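Local coordinates for UPF0303 protein YBR137W (PDB 4CLC), which is of unknown function but is a cytoplasmic yeast protein of the UPF0303 family, related to the HbpS-like haem-degrading proteins, at residues 39-44 / 70-74; 47-51 / 73-77; 59-65 / 144-150; 127-132 / 153-157. All coordinates share one frame; numbering follows the deposited sequence.

Contact 1: residues 39-44 / 70-74; sequences AFDLGT and CLFRT
Ala39 O accepts the backbone N-H of Gly43 at 2.9 Å, the shortest polar bond within the two segments. It closes one helical turn, and the ring of Phe72 from strand 70-75 packs against that turn. The Phe72 ring carries most of the contact. Its CG stands anti to the backbone N (chi1 -174°), which turns the ring toward the helix. Gly43 CA sits over the middle of one ring face, 3.7 Å from the centroid and 14° off the ring normal. This is a CH-pi contact. A CB at Gly43 would point toward strand 70-75; without one, the ring face lies against the helix backbone. Phe40 meets the same ring from another side. Its CD1 lies at the ring edge, in plane, 4.0 Å from Phe72 CE1. Thr44 CG2 also approaches Phe72 CE1, at 4.1 Å, and it rests over a face of the Phe40 ring. Further back, Ala39 CB touches Leu71 CB at 3.9 Å. Leu71 and Phe72 both face Ile63 in a classic beta bulge, which helps to explain why these successive residues both point to the helix. Replacing Phe72 by an alanine would probably open a gap over Gly43 and take away the surface on which Phe40 and Thr44 rest. Segment axes approach to 8.0 Å at 22°. The contacts across this join are apolar and CH-pi, so the helix and strand probably associate here mainly by packing.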
loop_
_atom_site.group_PDB
_atom_site.type_symbol
_atom_site.label_atom_id
_atom_site.label_comp_id
_atom_site.label_asym_id
_atom_site.label_seq_id
_atom_site.Cartn_x
_atom_site.Cartn_y
_atom_site.Cartn_z
ATOM N N ALA D 39 -29.884 -22.245 2.002
ATOM C CA ALA D 39 -29.334 -21.030 2.570
ATOM C C ALA D 39 -30.449 -20.111 3.019
ATOM O O ALA D 39 -30.440 -19.621 4.137
ATOM C CB ALA D 39 -28.433 -20.323 1.562
ATOM N N PHE D 40 -31.417 -19.881 2.145
ATOM C CA PHE D 40 -32.438 -18.894 2.434
ATOM C C PHE D 40 -33.362 -19.396 3.543
ATOM O O PHE D 40 -33.790 -18.634 4.422
ATOM C CB PHE D 40 -33.241 -18.559 1.177
ATOM C CG PHE D 40 -34.292 -17.512 1.408
ATOM C CD1 PHE D 40 -33.934 -16.181 1.560
ATOM C CD2 PHE D 40 -35.637 -17.862 1.500
ATOM C CE1 PHE D 40 -34.888 -15.209 1.780
ATOM C CE2 PHE D 40 -36.594 -16.902 1.729
ATOM C CZ PHE D 40 -36.223 -15.565 1.863
ATOM N N ASP D 41 -33.673 -20.685 3.484
ATOM C CA ASP D 41 -34.489 -21.285 4.510
ATOM C C ASP D 41 -33.760 -21.154 5.835
ATOM O O ASP D 41 -34.315 -20.604 6.793
ATOM C CB ASP D 41 -34.815 -22.742 4.174
ATOM C CG ASP D 41 -35.729 -22.862 2.969
ATOM O OD1 ASP D 41 -36.475 -21.883 2.708
ATOM O OD2 ASP D 41 -35.705 -23.915 2.283
ATOM N N LEU D 42 -32.508 -21.608 5.880
ATOM C CA LEU D 42 -31.734 -21.556 7.117
ATOM C C LEU D 42 -31.622 -20.141 7.684
ATOM O O LEU D 42 -31.768 -19.942 8.884
ATOM C CB LEU D 42 -30.337 -22.127 6.912
ATOM C CG LEU D 42 -29.416 -21.853 8.103
ATOM C CD1 LEU D 42 -29.908 -22.629 9.309
ATOM C CD2 LEU D 42 -27.988 -22.213 7.776
ATOM N N GLY D 43 -31.378 -19.161 6.827
ATOM C CA GLY D 43 -31.238 -17.794 7.277
ATOM C C GLY D 43 -32.507 -17.200 7.870
ATOM O O GLY D 43 -32.442 -16.429 8.834
ATOM N N THR D 44 -33.664 -17.522 7.294
ATOM C CA THR D 44 -34.902 -16.914 7.777
ATOM C C THR D 44 -35.337 -17.641 9.039
ATOM O O THR D 44 -35.872 -17.043 9.969
ATOM C CB THR D 44 -36.043 -16.916 6.706
ATOM O OG1 THR D 44 -36.230 -18.226 6.166
ATOM C CG2 THR D 44 -35.705 -15.972 5.576
ATOM N N CYS D 70 -21.540 -14.149 -0.494
ATOM C CA CYS D 70 -22.623 -14.033 0.466
ATOM C C CYS D 70 -23.914 -14.597 -0.114
ATOM O O CYS D 70 -24.367 -14.140 -1.148
ATOM C CB CYS D 70 -22.802 -12.579 0.873
ATOM S SG CYS D 70 -24.075 -12.293 2.091
ATOM N N LEU D 71 -24.450 -15.645 0.501
ATOM C CA LEU D 71 -25.748 -16.186 0.117
ATOM C C LEU D 71 -26.911 -15.457 0.805
ATOM O O LEU D 71 -27.983 -15.279 0.224
ATOM C CB LEU D 71 -25.797 -17.679 0.412
ATOM C CG LEU D 71 -24.607 -18.451 -0.164
ATOM C CD1 LEU D 71 -24.651 -19.915 0.204
ATOM C CD2 LEU D 71 -24.535 -18.313 -1.666
ATOM N N PHE D 72 -26.691 -15.058 2.058
ATOM C CA PHE D 72 -27.753 -14.529 2.917
ATOM C C PHE D 72 -27.265 -13.485 3.868
ATOM O O PHE D 72 -26.224 -13.644 4.479
ATOM C CB PHE D 72 -28.402 -15.638 3.755
ATOM C CG PHE D 72 -29.592 -15.171 4.542
ATOM C CD1 PHE D 72 -30.846 -15.162 3.976
ATOM C CD2 PHE D 72 -29.455 -14.729 5.843
ATOM C CE1 PHE D 72 -31.945 -14.718 4.691
ATOM C CE2 PHE D 72 -30.552 -14.290 6.569
ATOM C CZ PHE D 72 -31.798 -14.284 5.984
ATOM N N ARG D 73 -28.044 -12.432 4.036
ATOM C CA ARG D 73 -27.759 -11.467 5.081
ATOM C C ARG D 73 -29.060 -10.817 5.522
ATOM O O ARG D 73 -29.948 -10.583 4.702
ATOM C CB ARG D 73 -26.758 -10.421 4.595
ATOM C CG ARG D 73 -26.440 -9.370 5.619
ATOM C CD ARG D 73 -25.524 -9.911 6.702
ATOM N NE ARG D 73 -24.201 -10.274 6.186
ATOM C CZ ARG D 73 -23.226 -9.400 5.965
ATOM N NH1 ARG D 73 -23.422 -8.109 6.200
ATOM N NH2 ARG D 73 -22.059 -9.824 5.504
ATOM N N THR D 74 -29.184 -10.545 6.814
ATOM C CA THR D 74 -30.343 -9.822 7.311
ATOM C C THR D 74 -30.040 -9.125 8.618
ATOM O O THR D 74 -29.032 -9.362 9.255
ATOM C CB THR D 74 -31.582 -10.726 7.510
ATOM O OG1 THR D 74 -32.714 -9.903 7.784
ATOM C CG2 THR D 74 -31.388 -11.666 8.661
#

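Contact 2: residues 47-51 / 73-77; sequences RNAVK and RTVTY
Arg47 and Thr74 meet with their side chains at about a right angle. The Arg47 chain runs extended from CG to NE, with CG anti to the backbone N (chi1 -176°), which carries CD and NE to Thr74. Its CD packs on Thr74 CG2 at 3.7 Å. Arg47 NE then gives a weak hydrogen bond to Thr74 OG1, 3.3 Å long and bent to 130°, with the oxygen at the guanidinium edge, near its plane. The stronger partner lies beyond: NH2 bonds a polar side chain of another protein chain, where an aromatic side chain also makes a cation-pi contact. Without the long side chain, as with an alanine here, Thr74 would probably lose the cover of CD and the weak bond from NE, and the link to the other chain would go. Val50 and Thr76 also cross at about a right angle, CG1 touching CG2 at 3.7 Å. Thr76 OG1 is turned to Lys57 O, its main polar partner. The aliphatic part of Lys51 lies by the Thr76 carbonyl oxygen. Helix 36-53 thus covers the end of strand 70-75, while Thr74 and Thr76 touch Ile61 of strand 60-64 and Val50 reaches Met159 of helix 153-168.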
loop_
_atom_site.group_PDB
_atom_site.type_symbol
_atom_site.label_atom_id
_atom_site.label_comp_id
_atom_site.label_asym_id
_atom_site.label_seq_id
_atom_site.Cartn_x
_atom_site.Cartn_y
_atom_site.Cartn_z
ATOM N N ARG D 47 -33.550 -16.145 11.592
ATOM C CA ARG D 47 -33.996 -14.772 11.741
ATOM C C ARG D 47 -35.210 -14.785 12.636
ATOM O O ARG D 47 -35.345 -13.945 13.527
ATOM C CB ARG D 47 -34.315 -14.113 10.394
ATOM C CG ARG D 47 -34.686 -12.627 10.526
ATOM C CD ARG D 47 -35.075 -12.024 9.194
ATOM N NE ARG D 47 -35.492 -10.639 9.339
ATOM C CZ ARG D 47 -36.732 -10.280 9.632
ATOM N NH1 ARG D 47 -37.648 -11.223 9.815
ATOM N NH2 ARG D 47 -37.058 -8.999 9.753
ATOM N N ASN D 48 -36.078 -15.760 12.402
ATOM C CA ASN D 48 -37.261 -15.931 13.227
ATOM C C ASN D 48 -36.812 -16.220 14.658
ATOM O O ASN D 48 -37.186 -15.509 15.601
ATOM C CB ASN D 48 -38.142 -17.060 12.684
ATOM C CG ASN D 48 -39.092 -17.610 13.733
ATOM O OD1 ASN D 48 -38.994 -18.778 14.135
ATOM N ND2 ASN D 48 -40.047 -16.780 14.158
ATOM N N ALA D 49 -35.975 -17.246 14.793
ATOM C CA ALA D 49 -35.422 -17.656 16.079
ATOM C C ALA D 49 -34.854 -16.490 16.892
ATOM O O ALA D 49 -35.321 -16.237 17.999
ATOM C CB ALA D 49 -34.383 -18.702 15.879
ATOM N N VAL D 50 -33.855 -15.788 16.361
ATOM C CA VAL D 50 -33.301 -14.648 17.082
ATOM C C VAL D 50 -34.403 -13.666 17.460
ATOM O O VAL D 50 -34.343 -13.031 18.513
ATOM C CB VAL D 50 -32.182 -13.908 16.269
ATOM C CG1 VAL D 50 -31.832 -12.574 16.883
ATOM C CG2 VAL D 50 -30.928 -14.745 16.212
ATOM N N LYS D 51 -35.427 -13.520 16.627
ATOM C CA LYS D 51 -36.377 -12.483 16.975
ATOM C C LYS D 51 -37.422 -12.961 17.990
ATOM O O LYS D 51 -37.976 -12.149 18.739
ATOM C CB LYS D 51 -37.037 -11.880 15.733
ATOM C CG LYS D 51 -36.848 -10.333 15.751
ATOM C CD LYS D 51 -37.883 -9.560 14.944
ATOM C CE LYS D 51 -38.112 -10.176 13.595
ATOM N NZ LYS D 51 -39.384 -9.647 13.045
ATOM N N ARG D 73 -28.044 -12.432 4.036
ATOM C CA ARG D 73 -27.759 -11.467 5.081
ATOM C C ARG D 73 -29.060 -10.817 5.522
ATOM O O ARG D 73 -29.948 -10.583 4.702
ATOM C CB ARG D 73 -26.758 -10.421 4.595
ATOM C CG ARG D 73 -26.440 -9.370 5.619
ATOM C CD ARG D 73 -25.524 -9.911 6.702
ATOM N NE ARG D 73 -24.201 -10.274 6.186
ATOM C CZ ARG D 73 -23.226 -9.400 5.965
ATOM N NH1 ARG D 73 -23.422 -8.109 6.200
ATOM N NH2 ARG D 73 -22.059 -9.824 5.504
ATOM N N THR D 74 -29.184 -10.545 6.814
ATOM C CA THR D 74 -30.343 -9.822 7.311
ATOM C C THR D 74 -30.040 -9.125 8.618
ATOM O O THR D 74 -29.032 -9.362 9.255
ATOM C CB THR D 74 -31.582 -10.726 7.510
ATOM O OG1 THR D 74 -32.714 -9.903 7.784
ATOM C CG2 THR D 74 -31.388 -11.666 8.661
ATOM N N VAL D 75 -30.927 -8.231 8.992
ATOM C CA VAL D 75 -30.781 -7.461 10.193
ATOM C C VAL D 75 -32.088 -7.706 10.967
ATOM O O VAL D 75 -33.165 -7.592 10.382
ATOM C CB VAL D 75 -30.498 -5.979 9.820
ATOM C CG1 VAL D 75 -31.356 -5.006 10.594
ATOM C CG2 VAL D 75 -29.025 -5.673 9.957
ATOM N N THR D 76 -32.013 -8.101 12.241
ATOM C CA THR D 76 -33.205 -8.649 12.939
ATOM C C THR D 76 -34.143 -7.618 13.540
ATOM O O THR D 76 -35.264 -7.947 13.931
ATOM C CB THR D 76 -32.842 -9.598 14.108
ATOM O OG1 THR D 76 -32.072 -8.885 15.085
ATOM C CG2 THR D 76 -32.080 -10.808 13.622
ATOM N N TYR D 77 -33.689 -6.373 13.595
ATOM C CA TYR D 77 -34.431 -5.332 14.279
ATOM C C TYR D 77 -33.699 -4.021 14.068
ATOM O O TYR D 77 -32.534 -4.019 13.659
ATOM C CB TYR D 77 -34.546 -5.652 15.766
ATOM C CG TYR D 77 -35.621 -4.908 16.517
ATOM C CD1 TYR D 77 -36.935 -5.351 16.496
ATOM C CD2 TYR D 77 -35.320 -3.791 17.276
ATOM C CE1 TYR D 77 -37.919 -4.698 17.187
ATOM C CE2 TYR D 77 -36.308 -3.127 17.968
ATOM C CZ TYR D 77 -37.608 -3.597 17.922
ATOM O OH TYR D 77 -38.610 -2.963 18.611
#

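Contact 3: residues 59-65 / 144-150; sequences VAIDISL and ACLTISG
Asp62 CB starts beside strand 144-149, 3.9 Å from Thr147 O. Its CG stands anti to the backbone N (chi1 -172°), and the carboxylate beyond it serves two sets of partners. OD2 makes a salt bridge with Arg73 NE on the next strand. OD1 accepts a hydrogen bond from a water at 3.0 Å. That water also lies 2.6 Å from Cys145 O and 2.8 Å from Thr147 OG1, so it bridges the two strands, though it has too few protons to serve every acceptor around it. Ser64 OG lies very close to OD1, but a separation this short is doubtful at this resolution. The backbones beneath form an antiparallel ladder at the middle of the mixed sheet, in a chain whose family belongs to the GAF clan. Ala60-Ser149, Asp62-Thr147 and Ser64-Cys145 are hydrogen-bonded pairs. Asp62 N reaches Thr147 O at 2.8 Å in the carbonyl plane, while Thr147 N returns to Asp62 O at 3.0 Å from a tilted position. Ile61-Ile148 and Ile63-Leu146 are the non-hydrogen-bonded pairs. Their side chains lie on the face covered by helix 36-53, where Leu42 meets Ile63 and Ile46 meets Ile61 and Leu146. Ile61 CG2 comes to 4.3 Å from Leu146 CD1. The face with Ala60 and Asp62 packs on Ile88 of helix 84-98. At the strand end, Val59 CG1 touches Ile148 CG2 at 3.5 Å.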
loop_
_atom_site.group_PDB
_atom_site.type_symbol
_atom_site.label_atom_id
_atom_site.label_comp_id
_atom_site.label_asym_id
_atom_site.label_seq_id
_atom_site.Cartn_x
_atom_site.Cartn_y
_atom_site.Cartn_z
ATOM N N VAL D 59 -29.801 -7.733 15.564
ATOM C CA VAL D 59 -28.820 -8.774 15.355
ATOM C C VAL D 59 -28.595 -8.976 13.871
ATOM O O VAL D 59 -29.536 -8.911 13.087
ATOM C CB VAL D 59 -29.259 -10.083 16.036
ATOM C CG1 VAL D 59 -28.438 -11.242 15.570
ATOM C CG2 VAL D 59 -29.133 -9.938 17.519
ATOM N N ALA D 60 -27.336 -9.183 13.492
ATOM C CA ALA D 60 -26.977 -9.375 12.098
ATOM C C ALA D 60 -26.700 -10.855 11.867
ATOM O O ALA D 60 -26.076 -11.504 12.688
ATOM C CB ALA D 60 -25.789 -8.520 11.726
ATOM N N ILE D 61 -27.190 -11.384 10.755
ATOM C CA ILE D 61 -27.058 -12.794 10.439
ATOM C C ILE D 61 -26.454 -12.981 9.051
ATOM O O ILE D 61 -26.983 -12.447 8.092
ATOM C CB ILE D 61 -28.428 -13.497 10.505
ATOM C CG1 ILE D 61 -29.023 -13.364 11.904
ATOM C CG2 ILE D 61 -28.316 -14.945 10.100
ATOM C CD1 ILE D 61 -30.474 -13.746 11.971
ATOM N N ASP D 62 -25.360 -13.736 8.938
ATOM C CA ASP D 62 -24.736 -13.964 7.642
ATOM C C ASP D 62 -24.616 -15.457 7.266
ATOM O O ASP D 62 -24.399 -16.322 8.117
ATOM C CB ASP D 62 -23.350 -13.305 7.606
ATOM C CG ASP D 62 -22.718 -13.324 6.207
ATOM O OD1 ASP D 62 -22.016 -14.306 5.875
ATOM O OD2 ASP D 62 -22.916 -12.342 5.444
ATOM N N ILE D 63 -24.764 -15.765 5.985
ATOM C CA ILE D 63 -24.347 -17.072 5.500
ATOM C C ILE D 63 -23.494 -16.833 4.271
ATOM O O ILE D 63 -23.972 -16.265 3.293
ATOM C CB ILE D 63 -25.537 -17.997 5.159
ATOM C CG1 ILE D 63 -26.404 -18.218 6.397
ATOM C CG2 ILE D 63 -25.049 -19.335 4.601
ATOM C CD1 ILE D 63 -27.638 -19.040 6.129
ATOM N N SER D 64 -22.227 -17.237 4.331
ATOM C CA SER D 64 -21.319 -17.036 3.222
ATOM C C SER D 64 -20.583 -18.320 2.905
ATOM O O SER D 64 -20.496 -19.219 3.728
ATOM C CB SER D 64 -20.325 -15.920 3.532
ATOM O OG SER D 64 -20.970 -14.666 3.678
ATOM N N LEU D 65 -20.060 -18.419 1.697
ATOM C CA LEU D 65 -19.234 -19.548 1.343
ATOM C C LEU D 65 -17.841 -19.244 1.833
ATOM O O LEU D 65 -17.553 -18.098 2.166
ATOM C CB LEU D 65 -19.261 -19.786 -0.158
ATOM C CG LEU D 65 -20.598 -20.161 -0.767
ATOM C CD1 LEU D 65 -20.415 -20.464 -2.234
ATOM C CD2 LEU D 65 -21.157 -21.352 -0.034
ATOM N N ALA D 144 -20.019 -23.920 4.424
ATOM C CA ALA D 144 -20.161 -22.486 4.543
ATOM C C ALA D 144 -19.867 -22.078 5.972
ATOM O O ALA D 144 -19.350 -22.858 6.747
ATOM C CB ALA D 144 -21.550 -22.058 4.136
ATOM N N CYS D 145 -20.169 -20.838 6.305
ATOM C CA CYS D 145 -20.022 -20.370 7.657
ATOM C C CYS D 145 -21.253 -19.521 8.007
ATOM O O CYS D 145 -21.687 -18.663 7.226
ATOM C CB CYS D 145 -18.711 -19.589 7.807
ATOM S SG CYS D 145 -18.421 -18.794 9.414
ATOM N N LEU D 146 -21.826 -19.792 9.175
ATOM C CA LEU D 146 -22.937 -19.023 9.692
ATOM C C LEU D 146 -22.409 -18.064 10.741
ATOM O O LEU D 146 -21.672 -18.476 11.618
ATOM C CB LEU D 146 -23.992 -19.962 10.274
ATOM C CG LEU D 146 -24.963 -19.462 11.333
ATOM C CD1 LEU D 146 -25.781 -18.339 10.779
ATOM C CD2 LEU D 146 -25.841 -20.600 11.719
ATOM N N THR D 147 -22.763 -16.789 10.644
ATOM C CA THR D 147 -22.216 -15.795 11.547
ATOM C C THR D 147 -23.287 -14.867 12.078
ATOM O O THR D 147 -24.006 -14.229 11.307
ATOM C CB THR D 147 -21.142 -14.937 10.881
ATOM O OG1 THR D 147 -20.087 -15.763 10.387
ATOM C CG2 THR D 147 -20.580 -13.958 11.878
ATOM N N ILE D 148 -23.379 -14.787 13.403
ATOM C CA ILE D 148 -24.375 -13.968 14.055
ATOM C C ILE D 148 -23.646 -12.894 14.820
ATOM O O ILE D 148 -22.514 -13.102 15.268
ATOM C CB ILE D 148 -25.265 -14.815 14.972
ATOM C CG1 ILE D 148 -25.982 -15.884 14.144
ATOM C CG2 ILE D 148 -26.273 -13.967 15.697
ATOM C CD1 ILE D 148 -26.865 -16.784 14.946
ATOM N N SER D 149 -24.263 -11.730 14.937
ATOM C CA SER D 149 -23.637 -10.618 15.622
ATOM C C SER D 149 -24.671 -9.720 16.277
ATOM O O SER D 149 -25.708 -9.463 15.698
ATOM C CB SER D 149 -22.789 -9.800 14.646
ATOM O OG SER D 149 -22.844 -8.414 14.957
ATOM N N GLY D 150 -24.337 -9.177 17.441
ATOM C CA GLY D 150 -25.186 -8.237 18.145
ATOM C C GLY D 150 -25.756 -8.670 19.481
ATOM O O GLY D 150 -26.288 -7.837 20.226
HETATM O O HOH W 1 -20.914 -16.297 7.794
#

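Contact 4: residues 127-132 / 153-157; sequences FHGGAV and QEEDH
Gln153, at the start of helix 153-168, reaches over to Gly129 with its side-chain amide. Its CG sits between the backbone N and the carbonyl carbon (chi1 82°), and from there the chain extends to the loop. OE1 accepts the Gly129 N-H at 2.7 Å. The bond is bent, with an angle of 132° at the hydrogen, and the donor is tilted 20° from the plane of the amide carbonyl. NE2 of the same amide lies over one face of the His128 ring, while Gln153 CB rests 4.1 Å from His128 CB. The His128 ring also meets Trp87. One turn on, Asp156 CB packs on Gly130 CA at 3.6 Å. The strongest partner of its carboxylate lies outside the loop: OD1 accepts the N-H of Leu151, just before the helix. His157 comes next, and its N-H is bonded to Gln153 O at 3.0 Å. The CB of His157 is 3.6 Å from Gly130 N, which lies at the ring edge, near the ring plane. Val132 CG2 meets the ring at ND1, 3.8 Å away, the two side chains crossing at about a right angle. Phe103 stacks on this histidine ring. Gly130 has a positive phi, which favours glycine. The loop backbone comes right up to the helix, with Gly130 CA 3.8 Å from His157 CA. One side-chain-to-backbone hydrogen bond joins the glycine loop to the first helical turn; the other contacts across the segments are van der Waals, so the join probably depends on both.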
loop_
_atom_site.group_PDB
_atom_site.type_symbol
_atom_site.label_atom_id
_atom_site.label_comp_id
_atom_site.label_asym_id
_atom_site.label_seq_id
_atom_site.Cartn_x
_atom_site.Cartn_y
_atom_site.Cartn_z
ATOM N N PHE D 127 -11.969 -12.725 17.742
ATOM C CA PHE D 127 -12.014 -13.928 18.538
ATOM C C PHE D 127 -13.210 -14.066 19.504
ATOM O O PHE D 127 -13.285 -15.061 20.246
ATOM C CB PHE D 127 -10.663 -14.072 19.220
ATOM C CG PHE D 127 -9.598 -14.470 18.255
ATOM C CD1 PHE D 127 -8.915 -13.508 17.518
ATOM C CD2 PHE D 127 -9.348 -15.816 18.000
ATOM C CE1 PHE D 127 -7.965 -13.881 16.588
ATOM C CE2 PHE D 127 -8.397 -16.198 17.077
ATOM C CZ PHE D 127 -7.710 -15.231 16.364
ATOM N N HIS D 128 -14.134 -13.093 19.487
ATOM C CA HIS D 128 -15.470 -13.262 20.096
ATOM C C HIS D 128 -16.287 -14.296 19.335
ATOM O O HIS D 128 -15.987 -14.597 18.182
ATOM C CB HIS D 128 -16.245 -11.962 20.116
ATOM C CG HIS D 128 -15.645 -10.917 21.002
ATOM N ND1 HIS D 128 -14.287 -10.806 21.209
ATOM C CD2 HIS D 128 -16.216 -9.893 21.681
ATOM C CE1 HIS D 128 -14.047 -9.779 22.001
ATOM N NE2 HIS D 128 -15.198 -9.207 22.303
ATOM N N GLY D 129 -17.312 -14.851 19.972
ATOM C CA GLY D 129 -18.081 -15.918 19.359
ATOM C C GLY D 129 -19.208 -15.444 18.449
ATOM O O GLY D 129 -19.529 -14.263 18.398
ATOM N N GLY D 130 -19.879 -16.398 17.814
ATOM C CA GLY D 130 -20.938 -16.109 16.855
ATOM C C GLY D 130 -20.749 -16.541 15.406
ATOM O O GLY D 130 -21.701 -16.501 14.633
ATOM N N ALA D 131 -19.551 -17.006 15.054
ATOM C CA ALA D 131 -19.295 -17.540 13.727
ATOM C C ALA D 131 -19.122 -19.033 13.806
ATOM O O ALA D 131 -18.119 -19.511 14.324
ATOM C CB ALA D 131 -18.061 -16.912 13.119
ATOM N N VAL D 132 -20.084 -19.771 13.277
ATOM C CA VAL D 132 -20.023 -21.214 13.309
ATOM C C VAL D 132 -19.990 -21.747 11.889
ATOM O O VAL D 132 -20.835 -21.413 11.071
ATOM C CB VAL D 132 -21.233 -21.812 14.083
ATOM C CG1 VAL D 132 -21.271 -23.323 13.954
ATOM C CG2 VAL D 132 -21.181 -21.404 15.538
ATOM N N GLN D 153 -21.566 -12.501 23.182
ATOM C CA GLN D 153 -20.817 -13.409 22.311
ATOM C C GLN D 153 -21.204 -14.877 22.516
ATOM O O GLN D 153 -21.238 -15.672 21.564
ATOM C CB GLN D 153 -19.310 -13.211 22.511
ATOM C CG GLN D 153 -18.682 -13.915 23.703
ATOM C CD GLN D 153 -17.169 -14.083 23.580
ATOM O OE1 GLN D 153 -16.642 -14.619 22.607
ATOM N NE2 GLN D 153 -16.462 -13.521 24.546
ATOM N N GLU D 154 -21.535 -15.222 23.753
ATOM C CA GLU D 154 -21.860 -16.599 24.092
ATOM C C GLU D 154 -23.211 -16.946 23.488
ATOM O O GLU D 154 -23.480 -18.099 23.143
ATOM C CB GLU D 154 -21.848 -16.800 25.614
ATOM C CG GLU D 154 -20.481 -16.590 26.268
ATOM C CD GLU D 154 -20.250 -15.181 26.792
ATOM O OE1 GLU D 154 -21.117 -14.298 26.608
ATOM O OE2 GLU D 154 -19.175 -14.954 27.401
ATOM N N GLU D 155 -24.047 -15.919 23.357
ATOM C CA GLU D 155 -25.367 -16.046 22.753
ATOM C C GLU D 155 -25.291 -16.063 21.224
ATOM O O GLU D 155 -25.888 -16.937 20.593
ATOM C CB GLU D 155 -26.281 -14.914 23.236
ATOM C CG GLU D 155 -26.646 -15.005 24.707
ATOM C CD GLU D 155 -27.171 -13.696 25.273
ATOM O OE1 GLU D 155 -26.885 -12.636 24.679
ATOM O OE2 GLU D 155 -27.862 -13.717 26.321
ATOM N N ASP D 156 -24.546 -15.122 20.632
ATOM C CA ASP D 156 -24.290 -15.146 19.187
ATOM C C ASP D 156 -23.835 -16.553 18.791
ATOM O O ASP D 156 -24.287 -17.114 17.791
ATOM C CB ASP D 156 -23.228 -14.115 18.786
ATOM C CG ASP D 156 -23.721 -12.677 18.884
ATOM O OD1 ASP D 156 -24.944 -12.472 18.733
ATOM O OD2 ASP D 156 -22.888 -11.753 19.091
ATOM N N HIS D 157 -22.956 -17.127 19.610
ATOM C CA HIS D 157 -22.450 -18.461 19.369
ATOM C C HIS D 157 -23.496 -19.545 19.627
ATOM O O HIS D 157 -23.616 -20.492 18.848
ATOM C CB HIS D 157 -21.226 -18.738 20.234
ATOM C CG HIS D 157 -20.779 -20.165 20.171
ATOM N ND1 HIS D 157 -20.047 -20.665 19.115
ATOM C CD2 HIS D 157 -21.002 -21.207 20.999
ATOM C CE1 HIS D 157 -19.821 -21.951 19.308
ATOM N NE2 HIS D 157 -20.388 -22.307 20.444
#

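In the fold
Contacts 1 and 2 are successive parts of one interface, helix 36-53 on strand 70-75. They share Arg73 and Thr74, and their centres are about 10 Å apart. Contact 3 lies one strand further into the sheet, its centre about 8 Å from that of contact 1. Leu71 N lies 2.9 Å from Ile63 O, a probable hydrogen bond, and Thr76 N lies 2.7 Å from Val59 O, another probable one, which ties contact 2 to contact 3. Contact 4 continues on the other flank: Ile148 N, on strand 144-149, lies 2.7 Å from Gly130 O, just before the neighbouring strand 131-136. Contacts 1 and 4 do not touch; their centres are about 18 Å apart. The sheet thus links all four contacts, with contact 3 in the middle.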